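PDB 3GVX: glycerate dehydrogenase related protein from Thermoplasma acidophilum, which probably reduces hydroxypyruvate or glyoxylate with a nicotinamide cofactor, as a member of the D-isomer specific 2-hydroxyacid dehydrogenase family. Local coordinates for the interface of chains A and B. Coordinates in Å, arbitrary orientation; residue numbers count along the deposited sequence, not the author numbering. Chains: chain A/B, Glycerate dehydrogenase related protein.

Contact 1 and contact 2 lie about 21 Å apart, measured between the centres of their C-alpha atoms, and belong to one two-fold symmetric interface. They sample the same pairing with the chains exchanged: in contact 1 helix 79-97 of chain B offers B:Glu87 to A:Lys98 and the 118-121 stretch of chain A, and in contact 2 helix 78-97 of chain A offers A:Glu87 to B:Lys98. B:Ser84, B:Met265 and A:Leu119 of contact 1 return in contact 2 as A:Ser84, A:Met265 and B:Leu119. Each subunit thus both gives the helix glutamate and receives its partner's through its lysine, consistent with the dimers usual in this family.

Contact 1: the interface of chains A and B. Residues chain A 94, 98, 118-121, 144; chain B 83-84, 87, 91, 265.
B:Glu87 sets its CG anti to its own carbonyl carbon (chi1 -79°) and runs extended beyond it, carrying its carboxylate from helix 79-97 to A:Lys98 and the backbone of A:Leu120 and A:Tyr121. A:Lys98 comes to meet it at about a right angle, its chain bent at chi2 (-44°). The patch is part of the two-fold interface of a D-isomer specific 2-hydroxyacid dehydrogenase. The two carboxylate oxygens are gripped separately. OE1 of B:Glu87 takes the backbone N of A:Leu120 at 2.8 Å on its syn side, in a nearly straight bond (176° at H). The same OE1 receives NZ of A:Lys98 on its anti side, a salt bridge of 2.9 Å. OE2 of B:Glu87 accepts the backbone N of A:Tyr121 at 2.9 Å, also on the syn side, and shares a water with the carbonyl oxygen of A:Phe144. A second-shell bond from NZ of A:Lys98 to the carbonyl O of A:Thr118, 2.6 Å, probably helps to hold the amino group. Replacing B:Glu87 by an alanine would probably leave the A:Lys98 amino group without its acidic mate and both backbone N-H groups without their carboxylate acceptor.

Apolar groups flank this polar centre. CG of B:Glu87 lies in plane at the edge of the A:Phe144 ring, 3.8 Å from CE1. CD1 of B:Ile83 sits over one face of the A:Tyr121 ring, offset toward the rim, 3.8 Å from the ring centroid. The fork of A:Leu119 straddles the CE methyl of selenomethionine B:Met265, both CD1 and CD2 packing tightly against it. At the other end, CB of B:Ala91 touches CG of A:Lys98 at 3.5 Å and also meets CB of A:Leu94.

Contact 2: the interface of chains A and B. Residues chain A 84, 87, 256, 265, 267; chain B 98, 117-119.
The charged pair is B:Lys98 and A:Glu87, whose side chains cross at about a right angle in the two-fold interface of this D-isomer specific 2-hydroxyacid dehydrogenase. NZ of B:Lys98 bonds to OE1 of A:Glu87 at 2.8 Å, a salt bridge on the anti side of the oxygen, 23° out of the carboxylate plane. Extended beyond CG, A:Glu87 projects this oxygen from helix 78-97, while the aliphatic part of the lysine, through CE, lies against CB of the glutamate.

Other polar links probably help to hold the amino group in place. NZ of B:Lys98 also donates to the carbonyl O of B:Thr118 in its own chain, 2.8 Å, approaching 27° off the carbonyl plane. Water 2 joins the same NZ to the backbone O of A:Ser84, adding a solvent-mediated link to the helix.

Apolar contact centres on B:Leu119, with its two methyls directed to different partners. CD2 presses on A:Ile267 at the start of helix 266-279, tightly, 3.3 Å from CB and 3.4 Å from CG2. CD1 turns instead to CB of A:Ser84 at 3.6 Å, with the selenium of selenomethionine A:Met265 a looser neighbour at 4.0 Å. The near-eclipsed chi1 of -123° that goes with CD2 against A:Ile267 suggests strain or an imperfectly fitted leucine, and the tight contacts deserve caution. The leucine backbone CA lies 3.3 Å from OE1 of A:Glu87.

Contact 1: the interface of chains A and B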
ATOM      1  N   LEU A  94      -0.422  -2.065  -7.195  1.00 21.35           N
ATOM      2  CA  LEU A  94       0.664  -1.093  -7.290  1.00 22.32           C
ATOM      3  C   LEU A  94       1.716  -1.470  -8.327  1.00 23.59           C
ATOM      4  O   LEU A  94       2.295  -0.599  -8.960  1.00 23.23           O
ATOM      5  CB  LEU A  94       1.343  -0.903  -5.934  1.00 21.48           C
ATOM      6  CG  LEU A  94       0.550  -0.136  -4.881  1.00 24.17           C
ATOM      7  CD1 LEU A  94       1.263  -0.238  -3.538  1.00 21.08           C
ATOM      8  CD2 LEU A  94       0.382   1.329  -5.326  1.00 24.96           C
ATOM      9  N   LYS A  98       2.415   1.418 -11.003  1.00 29.06           N
ATOM     10  CA  LYS A  98       3.746   1.983 -11.181  1.00 28.53           C
ATOM     11  C   LYS A  98       4.595   1.304 -12.258  1.00 29.81           C
ATOM     12  O   LYS A  98       5.791   1.577 -12.352  1.00 29.13           O
ATOM     13  CB  LYS A  98       4.522   1.978  -9.859  1.00 27.33           C
ATOM     14  CG  LYS A  98       3.756   2.537  -8.675  1.00 26.48           C
ATOM     15  CD  LYS A  98       3.002   3.823  -8.993  1.00 25.96           C
ATOM     16  CE  LYS A  98       2.360   4.360  -7.719  1.00 24.61           C
ATOM     17  NZ  LYS A  98       1.399   5.478  -7.893  1.00 27.69           N
ATOM     18  N   THR A 118       0.575   5.564 -12.762  1.00 37.23           N
ATOM     19  CA  THR A 118      -0.773   5.881 -12.332  1.00 34.40           C
ATOM     20  C   THR A 118      -0.716   6.111 -10.833  1.00 34.58           C
ATOM     21  O   THR A 118      -0.058   5.386 -10.085  1.00 33.63           O
ATOM     22  CB  THR A 118      -1.733   4.728 -12.640  1.00 34.46           C
ATOM     23  OG1 THR A 118      -1.754   4.517 -14.051  1.00 34.57           O
ATOM     24  CG2 THR A 118      -3.142   5.038 -12.156  1.00 33.07           C
ATOM     25  N   LEU A 119      -1.403   7.143 -10.393  1.00 33.62           N
ATOM     26  CA  LEU A 119      -1.418   7.459  -8.986  1.00 35.09           C
ATOM     27  C   LEU A 119      -2.728   6.930  -8.393  1.00 34.73           C
ATOM     28  O   LEU A 119      -3.775   7.008  -9.032  1.00 34.31           O
ATOM     29  CB  LEU A 119      -1.288   8.973  -8.828  1.00 36.49           C
ATOM     30  CG  LEU A 119      -1.231   9.555  -7.424  1.00 38.77           C
ATOM     31  CD1 LEU A 119       0.218   9.684  -6.903  1.00 37.21           C
ATOM     32  CD2 LEU A 119      -1.931  10.901  -7.499  1.00 38.59           C
ATOM     33  N   LEU A 120      -2.667   6.369  -7.187  1.00 33.98           N
ATOM     34  CA  LEU A 120      -3.873   5.825  -6.559  1.00 32.45           C
ATOM     35  C   LEU A 120      -4.682   6.928  -5.915  1.00 32.67           C
ATOM     36  O   LEU A 120      -5.903   6.964  -6.008  1.00 31.38           O
ATOM     37  CB  LEU A 120      -3.513   4.801  -5.492  1.00 32.78           C
ATOM     38  CG  LEU A 120      -2.745   3.560  -5.939  1.00 33.14           C
ATOM     39  CD1 LEU A 120      -2.695   2.604  -4.761  1.00 30.66           C
ATOM     40  CD2 LEU A 120      -3.411   2.917  -7.160  1.00 31.33           C
ATOM     41  N   TYR A 121      -3.966   7.830  -5.259  1.00 32.35           N
ATOM     42  CA  TYR A 121      -4.569   8.958  -4.576  1.00 33.21           C
ATOM     43  C   TYR A 121      -5.610   9.664  -5.440  1.00 34.33           C
ATOM     44  O   TYR A 121      -5.322  10.047  -6.569  1.00 33.65           O
ATOM     45  CB  TYR A 121      -3.485   9.959  -4.176  1.00 31.95           C
ATOM     46  CG  TYR A 121      -3.999  11.067  -3.306  1.00 33.04           C
ATOM     47  CD1 TYR A 121      -3.840  11.018  -1.932  1.00 31.98           C
ATOM     48  CD2 TYR A 121      -4.668  12.169  -3.854  1.00 32.95           C
ATOM     49  CE1 TYR A 121      -4.335  12.031  -1.110  1.00 34.12           C
ATOM     50  CE2 TYR A 121      -5.175  13.193  -3.035  1.00 32.24           C
ATOM     51  CZ  TYR A 121      -4.997  13.120  -1.668  1.00 33.59           C
ATOM     52  OH  TYR A 121      -5.457  14.133  -0.856  1.00 34.58           O
ATOM     53  N   PHE A 144      -4.771   5.354   1.352  1.00 26.85           N
ATOM     54  CA  PHE A 144      -4.135   5.774   0.112  1.00 28.10           C
ATOM     55  C   PHE A 144      -4.873   6.978  -0.476  1.00 28.44           C
ATOM     56  O   PHE A 144      -4.438   7.563  -1.458  1.00 27.54           O
ATOM     57  CB  PHE A 144      -4.119   4.620  -0.897  1.00 29.93           C
ATOM     58  CG  PHE A 144      -2.869   3.784  -0.859  1.00 32.25           C
ATOM     59  CD1 PHE A 144      -1.722   4.184  -1.512  1.00 34.11           C
ATOM     60  CD2 PHE A 144      -2.838   2.592  -0.170  1.00 34.75           C
ATOM     61  CE1 PHE A 144      -0.572   3.398  -1.471  1.00 33.40           C
ATOM     62  CE2 PHE A 144      -1.690   1.816  -0.130  1.00 33.06           C
ATOM     63  CZ  PHE A 144      -0.566   2.222  -0.779  1.00 33.67           C
TER
ATOM     64  N   ILE B  83       3.142  12.403  -1.808  1.00 30.10           N
ATOM     65  CA  ILE B  83       2.070  11.416  -1.929  1.00 28.38           C
ATOM     66  C   ILE B  83       2.488  10.389  -2.976  1.00 30.23           C
ATOM     67  O   ILE B  83       2.460   9.180  -2.747  1.00 28.97           O
ATOM     68  CB  ILE B  83       0.749  12.078  -2.386  1.00 28.57           C
ATOM     69  CG1 ILE B  83       0.110  12.797  -1.200  1.00 27.72           C
ATOM     70  CG2 ILE B  83      -0.167  11.046  -3.054  1.00 25.74           C
ATOM     71  CD1 ILE B  83      -1.097  13.628  -1.553  1.00 28.66           C
ATOM     72  N   SER B  84       2.886  10.903  -4.133  1.00 29.63           N
ATOM     73  CA  SER B  84       3.325  10.083  -5.246  1.00 27.81           C
ATOM     74  C   SER B  84       4.530   9.253  -4.878  1.00 29.39           C
ATOM     75  O   SER B  84       4.574   8.080  -5.183  1.00 29.38           O
ATOM     76  CB  SER B  84       3.653  10.966  -6.441  1.00 27.22           C
ATOM     77  OG  SER B  84       4.047  10.198  -7.554  1.00 28.04           O
ATOM     78  N   GLU B  87       3.722   6.363  -2.477  1.00 28.74           N
ATOM     79  CA  GLU B  87       3.017   5.306  -3.210  1.00 28.61           C
ATOM     80  C   GLU B  87       3.977   4.464  -4.028  1.00 29.00           C
ATOM     81  O   GLU B  87       3.810   3.256  -4.149  1.00 26.49           O
ATOM     82  CB  GLU B  87       1.963   5.883  -4.149  1.00 28.26           C
ATOM     83  CG  GLU B  87       0.664   6.299  -3.511  1.00 30.00           C
ATOM     84  CD  GLU B  87      -0.371   6.710  -4.556  1.00 32.56           C
ATOM     85  OE1 GLU B  87      -0.265   6.257  -5.711  1.00 32.70           O
ATOM     86  OE2 GLU B  87      -1.295   7.481  -4.242  1.00 32.59           O
ATOM     87  N   ALA B  91       5.029   0.448  -3.594  1.00 25.27           N
ATOM     88  CA  ALA B  91       4.920  -0.400  -4.775  1.00 25.09           C
ATOM     89  C   ALA B  91       6.162  -1.288  -4.920  1.00 25.91           C
ATOM     90  O   ALA B  91       6.052  -2.475  -5.236  1.00 24.27           O
ATOM     91  CB  ALA B  91       4.714   0.453  -6.029  1.00 23.15           C
HETATM   92  N   MSE B 265       0.567  16.739 -11.927  1.00 44.25           N
HETATM   93  CA  MSE B 265      -0.414  15.751 -11.592  1.00 43.33           C
HETATM   94  C   MSE B 265      -1.716  16.518 -11.412  1.00 43.19           C
HETATM   95  O   MSE B 265      -1.732  17.592 -10.809  1.00 42.94           O
HETATM   96  CB  MSE B 265       0.053  15.039 -10.337  1.00 41.77           C
HETATM   97  CG  MSE B 265       1.353  14.269 -10.596  1.00 43.06           C
HETATM   98 SE   MSE B 265       2.034  13.480  -9.124  1.00 38.61          SE
HETATM   99  CE  MSE B 265       0.761  12.335  -8.787  1.00 42.51           C
TER
HETATM  100  O   HOH W   1      -1.759   7.871  -1.597  1.00 20.14           O

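Contact 2: the interface of chains A and B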
ATOM      1  N   SER A  84      -3.544 -10.496   5.170  1.00 17.19           N
ATOM      2  CA  SER A  84      -2.568 -10.916   4.170  1.00 15.37           C
ATOM      3  C   SER A  84      -3.104 -10.733   2.754  1.00 14.80           C
ATOM      4  O   SER A  84      -2.394 -10.256   1.883  1.00 17.97           O
ATOM      5  CB  SER A  84      -2.122 -12.372   4.382  1.00 16.03           C
ATOM      6  OG  SER A  84      -3.192 -13.256   4.182  1.00 20.76           O
ATOM      7  N   GLU A  87      -2.885  -7.050   1.642  1.00 15.14           N
ATOM      8  CA  GLU A  87      -1.521  -6.647   1.299  1.00 16.99           C
ATOM      9  C   GLU A  87      -1.227  -7.102  -0.123  1.00 17.91           C
ATOM     10  O   GLU A  87      -0.736  -6.347  -0.957  1.00 19.51           O
ATOM     11  CB  GLU A  87      -0.479  -7.236   2.269  1.00 17.20           C
ATOM     12  CG  GLU A  87      -0.496  -6.604   3.649  1.00 19.00           C
ATOM     13  CD  GLU A  87       0.731  -6.971   4.502  1.00 21.65           C
ATOM     14  OE1 GLU A  87       1.699  -7.535   3.950  1.00 23.09           O
ATOM     15  OE2 GLU A  87       0.741  -6.695   5.719  1.00 17.32           O
ATOM     16  N   VAL A 256      -1.382 -17.287  -3.590  1.00 20.47           N
ATOM     17  CA  VAL A 256      -0.627 -17.165  -2.348  1.00 18.08           C
ATOM     18  C   VAL A 256      -0.974 -15.918  -1.530  1.00 19.52           C
ATOM     19  O   VAL A 256      -0.224 -15.526  -0.629  1.00 17.22           O
ATOM     20  CB  VAL A 256       0.884 -17.165  -2.642  1.00 21.59           C
ATOM     21  CG1 VAL A 256       1.327 -18.526  -3.195  1.00 19.24           C
ATOM     22  CG2 VAL A 256       1.222 -16.027  -3.619  1.00 18.59           C
HETATM   23  N   MSE A 265       1.289 -18.903   8.274  1.00 35.33           N
HETATM   24  CA  MSE A 265       1.881 -17.581   8.328  1.00 33.71           C
HETATM   25  C   MSE A 265       2.099 -17.237   9.803  1.00 32.70           C
HETATM   26  O   MSE A 265       1.330 -17.660  10.663  1.00 31.67           O
HETATM   27  CB  MSE A 265       0.950 -16.561   7.663  1.00 31.59           C
HETATM   28  CG  MSE A 265       0.685 -16.838   6.196  1.00 30.02           C
HETATM   29 SE   MSE A 265      -0.231 -15.496   5.439  1.00 28.29          SE
HETATM   30  CE  MSE A 265      -1.808 -15.735   6.100  1.00 30.17           C
ATOM     31  N   ILE A 267       1.737 -14.441  11.062  1.00 27.38           N
ATOM     32  CA  ILE A 267       0.640 -13.572  11.401  1.00 26.53           C
ATOM     33  C   ILE A 267      -0.609 -14.351  11.801  1.00 24.30           C
ATOM     34  O   ILE A 267      -1.340 -13.920  12.687  1.00 21.56           O
ATOM     35  CB  ILE A 267       0.337 -12.609  10.248  1.00 30.70           C
ATOM     36  CG1 ILE A 267      -0.513 -11.460  10.783  1.00 34.14           C
ATOM     37  CG2 ILE A 267      -0.321 -13.347   9.086  1.00 30.28           C
ATOM     38  CD1 ILE A 267      -1.507 -10.893   9.786  1.00 37.66           C
TER
ATOM     39  N   LYS B  98       5.902  -9.692  -1.910  1.00 19.50           N
ATOM     40  CA  LYS B  98       5.003 -10.723  -2.440  1.00 19.27           C
ATOM     41  C   LYS B  98       5.590 -11.506  -3.615  1.00 20.17           C
ATOM     42  O   LYS B  98       4.878 -12.232  -4.315  1.00 16.63           O
ATOM     43  CB  LYS B  98       3.654 -10.095  -2.853  1.00 18.86           C
ATOM     44  CG  LYS B  98       3.093  -9.132  -1.821  1.00 18.16           C
ATOM     45  CD  LYS B  98       2.901  -9.807  -0.465  1.00 13.54           C
ATOM     46  CE  LYS B  98       2.391  -8.826   0.574  1.00 14.75           C
ATOM     47  NZ  LYS B  98       2.139  -9.450   1.905  1.00 14.36           N
ATOM     48  N   THR B 117       5.214 -15.636   1.108  1.00 29.29           N
ATOM     49  CA  THR B 117       5.499 -14.243   0.900  1.00 26.13           C
ATOM     50  C   THR B 117       5.754 -13.596   2.224  1.00 26.03           C
ATOM     51  O   THR B 117       5.521 -14.183   3.279  1.00 24.44           O
ATOM     52  CB  THR B 117       4.339 -13.522   0.195  1.00 26.90           C
ATOM     53  OG1 THR B 117       3.134 -13.746   0.924  1.00 28.44           O
ATOM     54  CG2 THR B 117       4.180 -14.018  -1.235  1.00 27.34           C
ATOM     55  N   THR B 118       6.254 -12.374   2.140  1.00 24.94           N
ATOM     56  CA  THR B 118       6.553 -11.601   3.310  1.00 24.24           C
ATOM     57  C   THR B 118       5.402 -10.639   3.531  1.00 23.64           C
ATOM     58  O   THR B 118       4.822 -10.075   2.620  1.00 20.48           O
ATOM     59  CB  THR B 118       7.851 -10.818   3.133  1.00 26.86           C
ATOM     60  OG1 THR B 118       8.935 -11.739   3.014  1.00 30.01           O
ATOM     61  CG2 THR B 118       8.088  -9.902   4.315  1.00 26.03           C
ATOM     62  N   LEU B 119       5.088 -10.459   4.785  1.00 24.29           N
ATOM     63  CA  LEU B 119       4.024  -9.586   5.183  1.00 26.44           C
ATOM     64  C   LEU B 119       4.564  -8.343   5.831  1.00 25.43           C
ATOM     65  O   LEU B 119       5.552  -8.403   6.546  1.00 25.49           O
ATOM     66  CB  LEU B 119       3.221 -10.325   6.195  1.00 30.21           C
ATOM     67  CG  LEU B 119       1.764 -10.662   6.176  1.00 35.91           C
ATOM     68  CD1 LEU B 119       1.339 -11.858   5.275  1.00 38.29           C
ATOM     69  CD2 LEU B 119       1.613 -10.968   7.629  1.00 40.46           C
TER
HETATM   70  O   HOH W   2       0.256 -11.249   1.340  1.00 22.14           O